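Local coordinates for protein sialyltransferase 0160 (Photobacterium damselae, PDB 4R84) that probably transfers sialic acid from CMP-sialic acid to a galactoside acceptor, as a bacterial sialyltransferase of the GT-B structural group, at residues 123-126 with 130-133. Numbering follows the deposited sequence.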
ATOM      1  N   TYR A 123       3.032  -2.730  -9.620  1.00 13.92           N
ATOM      2  CA  TYR A 123       2.406  -3.119  -8.356  1.00 13.29           C
ATOM      3  C   TYR A 123       2.257  -4.626  -8.290  1.00 16.03           C
ATOM      4  O   TYR A 123       1.696  -5.219  -9.193  1.00 15.60           O
ATOM      5  CB  TYR A 123       1.028  -2.451  -8.226  1.00 15.39           C
ATOM      6  CG  TYR A 123       1.094  -0.950  -8.170  1.00 14.84           C
ATOM      7  CD1 TYR A 123       1.165  -0.180  -9.346  1.00 14.15           C
ATOM      8  CD2 TYR A 123       1.101  -0.302  -6.964  1.00 15.41           C
ATOM      9  CE1 TYR A 123       1.233   1.213  -9.280  1.00 16.58           C
ATOM     10  CE2 TYR A 123       1.164   1.069  -6.878  1.00 13.63           C
ATOM     11  CZ  TYR A 123       1.249   1.822  -8.049  1.00 15.97           C
ATOM     12  OH  TYR A 123       1.309   3.190  -7.950  1.00 18.31           O
ATOM     13  N   ILE A 124       2.771  -5.244  -7.220  1.00 16.24           N
ATOM     14  CA  ILE A 124       2.712  -6.698  -7.088  1.00 15.35           C
ATOM     15  C   ILE A 124       2.387  -7.078  -5.656  1.00 13.61           C
ATOM     16  O   ILE A 124       3.115  -6.681  -4.746  1.00 16.78           O
ATOM     17  CB  ILE A 124       4.035  -7.366  -7.474  1.00 15.26           C
ATOM     18  CG1 ILE A 124       4.506  -6.886  -8.847  1.00 19.49           C
ATOM     19  CG2 ILE A 124       3.881  -8.907  -7.469  1.00 16.92           C
ATOM     20  CD1 ILE A 124       5.983  -7.089  -9.066  1.00 25.69           C
ATOM     21  N   ASP A 125       1.309  -7.826  -5.449  1.00 15.47           N
ATOM     22  CA  ASP A 125       0.972  -8.278  -4.091  1.00 14.17           C
ATOM     23  C   ASP A 125      -0.002  -9.431  -4.127  1.00 17.56           C
ATOM     24  O   ASP A 125      -0.870  -9.495  -4.990  1.00 16.78           O
ATOM     25  CB  ASP A 125       0.368  -7.151  -3.262  1.00 16.18           C
ATOM     26  CG  ASP A 125       0.047  -7.587  -1.836  1.00 19.87           C
ATOM     27  OD1 ASP A 125       0.873  -8.297  -1.229  1.00 21.72           O
ATOM     28  OD2 ASP A 125      -1.024  -7.208  -1.330  1.00 21.11           O
ATOM     29  N   HIS A 126       0.129 -10.325  -3.152  1.00 19.14           N
ATOM     30  CA  HIS A 126      -0.759 -11.464  -3.062  1.00 19.04           C
ATOM     31  C   HIS A 126      -1.602 -11.400  -1.785  1.00 18.50           C
ATOM     32  O   HIS A 126      -2.421 -12.273  -1.542  1.00 23.82           O
ATOM     33  CB  HIS A 126       0.041 -12.767  -3.082  1.00 18.86           C
ATOM     34  CG  HIS A 126       0.846 -12.996  -1.839  1.00 22.94           C
ATOM     35  ND1 HIS A 126       1.982 -12.272  -1.540  1.00 24.92           N
ATOM     36  CD2 HIS A 126       0.671 -13.865  -0.813  1.00 24.45           C
ATOM     37  CE1 HIS A 126       2.475 -12.690  -0.388  1.00 28.99           C
ATOM     38  NE2 HIS A 126       1.696 -13.651   0.076  1.00 23.76           N
ATOM     39  N   PRO A 130      -0.929  -4.554   1.636  1.00 18.33           N
ATOM     40  CA  PRO A 130      -0.135  -3.834   0.628  1.00 18.67           C
ATOM     41  C   PRO A 130      -0.966  -3.399  -0.563  1.00 17.35           C
ATOM     42  O   PRO A 130      -0.840  -2.265  -1.018  1.00 19.72           O
ATOM     43  CB  PRO A 130       0.933  -4.863   0.220  1.00 16.86           C
ATOM     44  CG  PRO A 130       1.066  -5.747   1.463  1.00 16.30           C
ATOM     45  CD  PRO A 130      -0.356  -5.886   1.925  1.00 19.41           C
ATOM     46  N   SER A 131      -1.845  -4.266  -1.048  1.00 14.36           N
ATOM     47  CA  SER A 131      -2.679  -3.888  -2.198  1.00 16.43           C
ATOM     48  C   SER A 131      -3.597  -2.696  -1.885  1.00 17.47           C
ATOM     49  O   SER A 131      -3.767  -1.815  -2.723  1.00 18.03           O
ATOM     50  CB  SER A 131      -3.521  -5.079  -2.667  1.00 19.49           C
ATOM     51  OG  SER A 131      -2.684  -6.153  -3.046  1.00 22.09           O
ATOM     52  N   LEU A 132      -4.180  -2.668  -0.687  1.00 15.73           N
ATOM     53  CA  LEU A 132      -5.081  -1.590  -0.304  1.00 13.96           C
ATOM     54  C   LEU A 132      -4.333  -0.256  -0.183  1.00 16.78           C
ATOM     55  O   LEU A 132      -4.824   0.779  -0.634  1.00 19.13           O
ATOM     56  CB  LEU A 132      -5.798  -1.925   1.011  1.00 15.64           C
ATOM     57  CG  LEU A 132      -6.754  -3.127   0.945  1.00 18.01           C
ATOM     58  CD1 LEU A 132      -7.217  -3.499   2.349  1.00 20.25           C
ATOM     59  CD2 LEU A 132      -7.956  -2.797   0.087  1.00 16.86           C
ATOM     60  N   GLN A 133      -3.146  -0.285   0.406  1.00 15.57           N
ATOM     61  CA  GLN A 133      -2.304   0.913   0.499  1.00 15.12           C
ATOM     62  C   GLN A 133      -1.926   1.393  -0.888  1.00 17.36           C
ATOM     63  O   GLN A 133      -1.962   2.587  -1.180  1.00 18.23           O
ATOM     64  CB  GLN A 133      -1.037   0.623   1.288  1.00 15.00           C
ATOM     65  CG  GLN A 133      -1.282   0.425   2.774  1.00 16.18           C
ATOM     66  CD  GLN A 133      -1.325   1.728   3.555  1.00 21.63           C
ATOM     67  OE1 GLN A 133      -0.662   2.708   3.202  1.00 23.13           O
ATOM     68  NE2 GLN A 133      -2.101   1.742   4.638  1.00 23.61           N
TER
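Asp125 at the end of strand 106-125 reaches Ser131 and Pro130 in the first turn of helix 129-144, a worked example of how the strand-to-helix turn of a Rossmann-type beta-alpha-beta unit can be closed by one carboxylate. The unit runs on into strand 149-154, parallel to the first strand. With CG anti to the backbone N (chi1 -178°), the aspartate side chain extends from the strand end toward the start of the helix. Asp125 CB already lies 3.2 Å from Ser131 OG, and Asp125 CG sits 3.5 Å from Pro130 CB, where the Asp125 and Pro130 side chains cross at about a right angle. At the tip the two oxygens divide the work. Asp125 OD1 accepts hydrogen bonds from Ala127 N, within the turn, and from Asn204 ND2, at the end of strand 197-204, while Pro130 CG packs 3.7 Å from Asp125 OD1. Asp125 OD2 faces the helix and takes two donors from one residue: the hydroxyl of Ser131, and more weakly Ser131 N at 3.1 Å, bent to 129° at the hydrogen. These bonds satisfy a buried carboxylate and restrict its rotation. The bound donor analogue lies about 9 Å from the Pro130 side chain. The short bond is made by Ser131 OG, which stands 2.6 Å from Asp125 OD2 and uses that oxygen's anti lone pair.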